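Local coordinates for BAR/IMD domain-containing adapter protein 2-like 2 (Mus musculus, PDB 3OK8) that binds phosphoinositides, including phosphatidylinositol 4,5-bisphosphate headgroups, through its I-BAR (IMD) domain and induces planar or gently curved membrane structures, at residues 12-15 and 16-20; 52-55 and 56-59; 74-77 and 78-82; 121-124 and 125-129. One frame throughout, in Å; residues are numbered along the deposited sequence. Where two conformers were deposited one is given.

Contact 1 of 4, residues 12-15 and 16-20; sequences RSTM and AIYKS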
# COMPACT_ATOMS: atom_id res chain seq x y z
N ARG A 12 -30.32 26.16 -25.32
CA ARG A 12 -30.30 24.73 -25.02
C ARG A 12 -28.89 24.22 -24.71
O ARG A 12 -28.70 23.43 -23.80
CB ARG A 12 -30.92 23.92 -26.16
CG ARG A 12 -32.45 23.85 -26.11
CD ARG A 12 -33.08 23.66 -27.49
NE ARG A 12 -32.16 23.08 -28.47
CZ ARG A 12 -31.94 23.58 -29.69
NH1 ARG A 12 -32.60 24.66 -30.11
NH2 ARG A 12 -31.08 22.98 -30.50
N SER A 13 -27.91 24.69 -25.48
CA SER A 13 -26.53 24.27 -25.32
C SER A 13 -25.94 24.74 -24.00
O SER A 13 -25.19 24.01 -23.36
CB SER A 13 -25.68 24.80 -26.48
OG SER A 13 -25.67 23.88 -27.55
N THR A 14 -26.27 25.96 -23.61
CA THR A 14 -25.82 26.50 -22.33
C THR A 14 -26.48 25.76 -21.17
O THR A 14 -25.88 25.59 -20.11
CB THR A 14 -26.16 28.00 -22.23
OG1 THR A 14 -25.60 28.70 -23.34
CG2 THR A 14 -25.60 28.57 -20.94
N MET A 15 -27.71 25.33 -21.38
CA MET A 15 -28.47 24.63 -20.35
C MET A 15 -27.96 23.21 -20.16
O MET A 15 -27.93 22.70 -19.04
CB MET A 15 -29.96 24.63 -20.71
CG MET A 15 -30.65 25.93 -20.35
SD MET A 15 -30.85 26.06 -18.56
CE MET A 15 -30.43 27.77 -18.29
N ALA A 16 -27.54 22.58 -21.25
CA ALA A 16 -26.96 21.25 -21.22
C ALA A 16 -25.69 21.22 -20.37
O ALA A 16 -25.36 20.20 -19.77
CB ALA A 16 -26.66 20.78 -22.62
N ILE A 17 -24.99 22.34 -20.33
CA ILE A 17 -23.73 22.46 -19.61
C ILE A 17 -23.93 22.65 -18.11
O ILE A 17 -23.31 21.97 -17.30
CB ILE A 17 -22.89 23.61 -20.15
CG1 ILE A 17 -22.37 23.26 -21.54
CG2 ILE A 17 -21.74 23.90 -19.18
CD1 ILE A 17 -21.64 24.39 -22.23
N TYR A 18 -24.79 23.59 -17.74
CA TYR A 18 -25.20 23.74 -16.35
C TYR A 18 -25.81 22.45 -15.80
O TYR A 18 -25.64 22.12 -14.63
CB TYR A 18 -26.20 24.89 -16.20
CG TYR A 18 -25.52 26.22 -16.26
CD1 TYR A 18 -24.60 26.59 -15.28
CD2 TYR A 18 -25.77 27.12 -17.30
CE1 TYR A 18 -23.95 27.80 -15.33
CE2 TYR A 18 -25.13 28.34 -17.36
CZ TYR A 18 -24.23 28.68 -16.37
OH TYR A 18 -23.57 29.87 -16.40
N LYS A 19 -26.53 21.72 -16.65
CA LYS A 19 -27.11 20.46 -16.22
C LYS A 19 -26.07 19.35 -16.11
O LYS A 19 -26.24 18.44 -15.31
CB LYS A 19 -28.29 20.04 -17.09
CG LYS A 19 -29.63 20.66 -16.67
CD LYS A 19 -29.71 22.16 -17.00
CE LYS A 19 -30.84 22.86 -16.26
NZ LYS A 19 -32.18 22.47 -16.79
N SER A 20 -25.01 19.41 -16.91
CA SER A 20 -23.92 18.45 -16.78
C SER A 20 -23.23 18.64 -15.44
O SER A 20 -22.85 17.68 -14.77
CB SER A 20 -22.89 18.61 -17.90
OG SER A 20 -23.24 17.86 -19.04
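T14 and Y18 lie one turn apart on a continuous helix and point the same way. The methyl CG2 of T14 rests against the Y18 ring, 3.6 Å from CE2. Both torsions set this up. CG2 of T14 is anti to the backbone N (its OG1 has chi1 -55°), and CG of Y18 is anti to its own carbonyl carbon, beside the N. The backbone joins the same pair: Y18 N gives a nearly straight bond of 3.3 Å to T14 O, with an N-H...O angle of 175°. The T14 hydroxyl turns back along the helix and bonds to the carbonyl of F10. M15 is the other buried residue. It packs on C121 and Y124 of helix 71-147.

The residues belong to helix 5-66, one of the three long helices of the I-BAR domain, whose three-helix bundles pair into an antiparallel dimer. T14, M15 and Y18 face into the bundle. Y18 packs on C121 of helix 71-147 and A178 of helix 153-217, and its OH bonds to the hydroxyl of S120. A leucine in place of Y18 would probably open a gap beside the T14 methyl and leave the S120 hydroxyl without this mate.

The solvent side is looser. R12, A16 and K19 are exposed, and the placing of the K19 chain is doubtful. A16 N bonds to R12 O at 2.9 Å, and CB of A16 lies 3.5 Å from R12 O. I17 is set apart from these. Its N makes weak bonds to S13 O and T14 O, and its side chain lies on E179 of helix 153-217.

Contact 2 of 4, residues 52-55 and 56-59; sequences VYFS and AIQK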
# COMPACT_ATOMS: atom_id res chain seq x y z
N VAL A 52 1.33 -4.99 13.12
CA VAL A 52 1.22 -6.18 13.97
C VAL A 52 2.15 -7.28 13.45
O VAL A 52 2.82 -7.95 14.23
CB VAL A 52 -0.23 -6.70 14.09
CG1 VAL A 52 -1.10 -5.69 14.82
CG2 VAL A 52 -0.82 -7.01 12.72
N TYR A 53 2.19 -7.45 12.14
CA TYR A 53 3.15 -8.37 11.54
C TYR A 53 4.61 -8.06 11.90
O TYR A 53 5.36 -8.94 12.34
CB TYR A 53 3.01 -8.34 10.03
CG TYR A 53 3.88 -9.35 9.33
CD1 TYR A 53 5.12 -8.98 8.79
CD2 TYR A 53 3.46 -10.66 9.17
CE1 TYR A 53 5.91 -9.91 8.13
CE2 TYR A 53 4.24 -11.59 8.51
CZ TYR A 53 5.46 -11.22 8.00
OH TYR A 53 6.21 -12.18 7.35
N PHE A 54 5.03 -6.82 11.70
CA PHE A 54 6.43 -6.50 11.94
C PHE A 54 6.79 -6.39 13.43
O PHE A 54 7.94 -6.59 13.81
CB PHE A 54 6.91 -5.32 11.10
CG PHE A 54 7.31 -5.72 9.71
CD1 PHE A 54 8.53 -6.35 9.48
CD2 PHE A 54 6.45 -5.54 8.65
CE1 PHE A 54 8.90 -6.75 8.19
CE2 PHE A 54 6.82 -5.93 7.36
CZ PHE A 54 8.04 -6.54 7.14
N SER A 55 5.80 -6.07 14.25
CA SER A 55 5.97 -6.10 15.69
C SER A 55 6.29 -7.52 16.13
O SER A 55 6.98 -7.75 17.12
CB SER A 55 4.68 -5.62 16.35
OG SER A 55 4.57 -6.09 17.67
N ALA A 56 5.76 -8.48 15.38
CA ALA A 56 6.01 -9.89 15.69
C ALA A 56 7.36 -10.30 15.14
O ALA A 56 8.04 -11.12 15.74
CB ALA A 56 4.90 -10.78 15.15
N ILE A 57 7.78 -9.73 14.01
CA ILE A 57 9.14 -9.98 13.57
C ILE A 57 10.14 -9.38 14.55
O ILE A 57 11.15 -10.00 14.84
CB ILE A 57 9.46 -9.44 12.18
CG1 ILE A 57 9.29 -10.53 11.13
CG2 ILE A 57 10.93 -9.01 12.15
CD1 ILE A 57 7.90 -10.72 10.65
N GLN A 58 9.84 -8.20 15.07
CA GLN A 58 10.67 -7.58 16.10
C GLN A 58 10.88 -8.53 17.30
O GLN A 58 12.01 -8.70 17.76
CB GLN A 58 10.06 -6.25 16.54
CG GLN A 58 10.91 -5.42 17.46
CD GLN A 58 10.16 -4.20 17.97
OE1 GLN A 58 9.76 -4.16 19.13
NE2 GLN A 58 9.96 -3.21 17.10
N LYS A 59 9.81 -9.17 17.78
CA LYS A 59 9.92 -10.14 18.89
C LYS A 59 10.80 -11.35 18.61
O LYS A 59 11.68 -11.68 19.40
CB LYS A 59 8.56 -10.59 19.42
CG LYS A 59 8.16 -9.85 20.66
CD LYS A 59 8.59 -8.40 20.53
CE LYS A 59 8.37 -7.61 21.82
NZ LYS A 59 8.88 -6.21 21.72
O HOH W 1 7.45 -5.57 18.83
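This turn lies on helix 5-66 of the I-BAR domain, where the helix faces both helix 71-147 and the second subunit of the antiparallel dimer. I57 presses its CD1 methyl over one face of the Y53 ring, 3.3 Å from CE1. The ring is brought there by CG lying anti to the backbone N (chi1 -175°). The same pair is joined through the backbone, I57 N to Y53 O at 3.0 Å, with the donor in the carbonyl plane. Next along the helix, Q58 N bonds to F54 O at 2.8 Å. F54 sits beside Y53: CD1 of Y53 is 3.7 Å above one face of the F54 ring, offset toward its rim. CB of I57 lies 4.2 Å from CD1 of F54.

On the polar side, a water gives a proton to S55 O at 2.8 Å. It also makes weak bonds to Q58 OE1 and K59 NZ. K59 NZ has a stronger partner in the E62 carboxylate, a salt bridge.

Y53 and I57 both pack on L32 of the second subunit, and the Y53 hydroxyl bonds to H193 NE2 of that subunit. The turn is therefore divided by chemistry. Y53 and I57 meet the second subunit, while F54 packs on S81 and Q84 of helix 71-147. Q58, K59 and one water form a polar cluster beside S55 O.

Contact 3 of 4, residues 74-77 and 78-82; sequences GEIL and VQMSD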
# COMPACT_ATOMS: atom_id res chain seq x y z
N GLY A 74 19.60 -11.56 14.60
CA GLY A 74 18.76 -10.83 15.53
C GLY A 74 18.71 -9.34 15.21
O GLY A 74 17.64 -8.74 15.22
N GLU A 75 19.87 -8.74 14.95
CA GLU A 75 19.93 -7.31 14.64
C GLU A 75 19.18 -7.00 13.35
O GLU A 75 18.47 -6.02 13.28
CB GLU A 75 21.38 -6.83 14.53
CG GLU A 75 22.16 -6.84 15.85
CD GLU A 75 21.64 -5.84 16.88
OE1 GLU A 75 22.27 -5.70 17.95
OE2 GLU A 75 20.60 -5.19 16.62
N ILE A 76 19.34 -7.85 12.34
CA ILE A 76 18.72 -7.66 11.05
C ILE A 76 17.20 -7.62 11.11
O ILE A 76 16.57 -6.76 10.48
CB ILE A 76 19.19 -8.71 10.05
CG1 ILE A 76 20.68 -8.50 9.76
CG2 ILE A 76 18.33 -8.66 8.79
CD1 ILE A 76 21.34 -9.60 8.95
N LEU A 77 16.60 -8.54 11.87
CA LEU A 77 15.15 -8.64 11.96
C LEU A 77 14.54 -7.43 12.68
O LEU A 77 13.47 -6.94 12.31
CB LEU A 77 14.74 -9.93 12.69
CG LEU A 77 15.14 -11.22 11.97
CD1 LEU A 77 15.10 -12.45 12.94
CD2 LEU A 77 14.24 -11.46 10.77
N VAL A 78 15.22 -6.98 13.72
CA VAL A 78 14.78 -5.84 14.50
C VAL A 78 14.83 -4.59 13.63
O VAL A 78 13.96 -3.73 13.72
CB VAL A 78 15.66 -5.69 15.78
CG1 VAL A 78 15.42 -4.35 16.46
CG2 VAL A 78 15.36 -6.83 16.74
N GLN A 79 15.83 -4.50 12.75
CA GLN A 79 15.88 -3.31 11.89
C GLN A 79 15.05 -3.43 10.62
O GLN A 79 14.93 -2.48 9.86
CB GLN A 79 17.31 -2.85 11.59
CG GLN A 79 18.31 -3.91 11.24
CD GLN A 79 19.71 -3.32 11.15
OE1 GLN A 79 19.91 -2.32 10.46
NE2 GLN A 79 20.67 -3.92 11.85
N MET A 80 14.46 -4.59 10.40
CA MET A 80 13.49 -4.74 9.34
C MET A 80 12.17 -4.18 9.83
O MET A 80 11.49 -3.44 9.10
CB MET A 80 13.33 -6.19 8.93
CG MET A 80 14.42 -6.72 8.03
SD MET A 80 14.25 -8.51 7.80
CE MET A 80 15.45 -8.79 6.50
N SER A 81 11.79 -4.51 11.06
CA SER A 81 10.58 -3.94 11.63
C SER A 81 10.72 -2.42 11.79
O SER A 81 9.80 -1.68 11.46
CB SER A 81 10.24 -4.57 12.98
OG SER A 81 11.08 -4.05 14.00
N ASP A 82 11.86 -1.97 12.30
CA ASP A 82 12.12 -0.53 12.38
C ASP A 82 11.92 0.16 11.02
O ASP A 82 11.31 1.23 10.95
CB ASP A 82 13.52 -0.26 12.93
CG ASP A 82 13.64 -0.63 14.39
OD1 ASP A 82 12.62 -1.04 14.99
OD2 ASP A 82 14.76 -0.51 14.95
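This is a local helix contact near the start of helix 71-147, mostly buried between helix 5-66, the C-terminal tail and the second subunit. I76 and M80 lie side by side and point the same way, with the methyl CE of M80 3.7 Å from CG2 of I76. M80 reaches it with a chain extended beyond CG. Its sulfur SD is also 4.2 Å from CD2 of L77, which crosses it at a slant. Around this group, I76 and M80 touch W218, and L77 touches I57. L77 packs on L189 and M80 on H193, both of the second subunit.

Q79 takes a different course. CG stands between the backbone N and the carbonyl carbon (chi1 44°), which folds the amide back along the helix toward E75. There NE2 makes a weak bond of 3.4 Å to E75 O, which also accepts the backbone N of Q79 at 3.1 Å. OE1 of Q79 has a weak bond to the indole NE1 of W218. Replacing Q79 by a leucine would probably cost E75 O the weak side-chain bond and take the acceptor from the W218 indole.

V78 O is gripped twice from the same face of its plane, by the S81 hydroxyl at 2.9 Å and by D82 N at 3.1 Å. The S81 hydroxyl is itself weakly bonded by Q58 NE2 of the neighbouring helix. The whole is a segment of the I-BAR three-helix bundle in which I76, L77 and M80 pack on the tail and the second subunit, while E75 is exposed.

Contact 4 of 4, residues 121-124 and 125-129; sequences CQHY and EIEYR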
# COMPACT_ATOMS: atom_id res chain seq x y z
N CYS A 121 -26.84 29.38 -13.09
CA CYS A 121 -27.83 28.89 -14.03
C CYS A 121 -29.15 29.66 -13.97
O CYS A 121 -29.73 29.95 -15.01
CB CYS A 121 -28.10 27.41 -13.77
SG CYS A 121 -29.33 26.67 -14.87
N GLN A 122 -29.62 29.98 -12.77
CA GLN A 122 -30.87 30.73 -12.60
C GLN A 122 -30.75 32.14 -13.15
O GLN A 122 -31.63 32.62 -13.86
CB GLN A 122 -31.26 30.82 -11.12
CG GLN A 122 -31.92 29.57 -10.56
CD GLN A 122 -31.93 29.57 -9.03
OE1 GLN A 122 -32.25 28.55 -8.40
NE2 GLN A 122 -31.59 30.70 -8.43
N HIS A 123 -29.66 32.81 -12.79
CA HIS A 123 -29.38 34.15 -13.30
C HIS A 123 -29.47 34.14 -14.82
O HIS A 123 -30.12 34.99 -15.42
CB HIS A 123 -28.00 34.61 -12.85
CG HIS A 123 -27.66 36.01 -13.24
ND1 HIS A 123 -27.05 36.33 -14.44
CD2 HIS A 123 -27.82 37.19 -12.58
CE1 HIS A 123 -26.86 37.63 -14.50
NE2 HIS A 123 -27.31 38.18 -13.38
N TYR A 124 -28.81 33.16 -15.44
CA TYR A 124 -28.81 33.05 -16.88
C TYR A 124 -30.20 32.83 -17.44
O TYR A 124 -30.62 33.53 -18.35
CB TYR A 124 -27.90 31.93 -17.35
CG TYR A 124 -28.13 31.56 -18.79
CD1 TYR A 124 -28.82 30.41 -19.13
CD2 TYR A 124 -27.68 32.38 -19.81
CE1 TYR A 124 -29.04 30.07 -20.45
CE2 TYR A 124 -27.89 32.06 -21.13
CZ TYR A 124 -28.58 30.91 -21.45
OH TYR A 124 -28.79 30.59 -22.78
N GLU A 125 -30.91 31.83 -16.93
CA GLU A 125 -32.23 31.55 -17.46
C GLU A 125 -33.15 32.78 -17.39
O GLU A 125 -33.78 33.15 -18.38
CB GLU A 125 -32.87 30.37 -16.74
CG GLU A 125 -33.96 29.71 -17.56
CD GLU A 125 -34.70 28.64 -16.79
OE1 GLU A 125 -34.08 27.96 -15.95
OE2 GLU A 125 -35.92 28.49 -17.05
N ILE A 126 -33.20 33.40 -16.22
CA ILE A 126 -34.07 34.54 -15.99
C ILE A 126 -33.74 35.73 -16.89
O ILE A 126 -34.64 36.43 -17.33
CB ILE A 126 -34.05 34.99 -14.51
CG1 ILE A 126 -35.23 35.92 -14.22
CG2 ILE A 126 -32.74 35.67 -14.18
CD1 ILE A 126 -35.30 36.38 -12.77
N GLU A 127 -32.46 35.96 -17.16
CA GLU A 127 -32.10 37.07 -18.03
C GLU A 127 -32.46 36.76 -19.47
O GLU A 127 -32.85 37.65 -20.22
CB GLU A 127 -30.62 37.44 -17.94
CG GLU A 127 -30.26 38.60 -18.86
CD GLU A 127 -28.87 39.18 -18.64
OE1 GLU A 127 -28.52 40.12 -19.39
OE2 GLU A 127 -28.13 38.71 -17.75
N TYR A 128 -32.34 35.49 -19.85
CA TYR A 128 -32.70 35.06 -21.20
C TYR A 128 -34.19 35.26 -21.44
O TYR A 128 -34.60 35.80 -22.47
CB TYR A 128 -32.32 33.60 -21.41
CG TYR A 128 -32.62 33.06 -22.79
CD1 TYR A 128 -33.89 32.60 -23.11
CD2 TYR A 128 -31.63 33.00 -23.76
CE1 TYR A 128 -34.17 32.10 -24.36
CE2 TYR A 128 -31.90 32.50 -25.01
CZ TYR A 128 -33.17 32.05 -25.31
OH TYR A 128 -33.44 31.55 -26.55
N ARG A 129 -35.01 34.84 -20.48
CA ARG A 129 -36.45 35.00 -20.57
C ARG A 129 -36.87 36.47 -20.76
O ARG A 129 -37.77 36.77 -21.54
CB ARG A 129 -37.14 34.38 -19.35
CG ARG A 129 -37.82 33.01 -19.59
CD ARG A 129 -36.86 31.81 -19.54
NE ARG A 129 -36.61 31.22 -20.86
CZ ARG A 129 -37.17 30.10 -21.31
NH1 ARG A 129 -36.87 29.65 -22.53
NH2 ARG A 129 -38.02 29.43 -20.55
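Y124 and Y128 point the same way from successive turns of helix 71-147, and the hydroxyl of Y124 approaches CD2 of Y128 obliquely. Y124 OH lies 3.9 Å from CD2 of Y128, and CZ of Y124 is 4.4 Å from the same carbon. In both residues CG is anti to the backbone N (chi1 165° and -179°), which sends both rings to the same side of the helix. Y128 N bonds to Y124 O at 3.0 Å. Both tyrosines are buried in the three-helix bundle: Y124 packs on S174 and Y128 on V171 of helix 153-217. The Y128 ring also meets the ring of Y11 from helix 5-66, and its OH is weakly bonded to M7 O.

H123 and E127 also lie side by side and point the same way. CE1 of the imidazole comes within 3.7 Å of OE2, with ring and carboxylate planes 82° apart. ND1 stays 4.2 Å from OE2. The other oxygen, OE1, forms a salt bridge with R131.

The tyrosine rings thus touch each other lightly and pack mainly on helices 5-66 and 153-217. The carboxylate of E127 is tied mainly to R131, and its negative charge could favour a protonated H123, though at that spacing the effect is probably modest.

Overall arrangement
The four contacts fall into two groups on opposite sides of the chain's centre. Contacts 1 and 4 have centres 12 Å apart and touch where helix 5-66 meets helix 71-147: M15 and T14 pack against Y124, and Y18 against C121. Contacts 2 and 3, with centres 9 Å apart, join the same two helices near their connecting turn. Only this second group reaches the other subunit. Bound glycerol, probably from the crystallisation liquor, lies about 4 Å from the F54 side chain and about 5 Å from that of M80. The centres of contacts 1 and 2 are 57 Å apart on one helix, and those of contacts 3 and 4 are 68 Å apart, reflecting the elongated bundle.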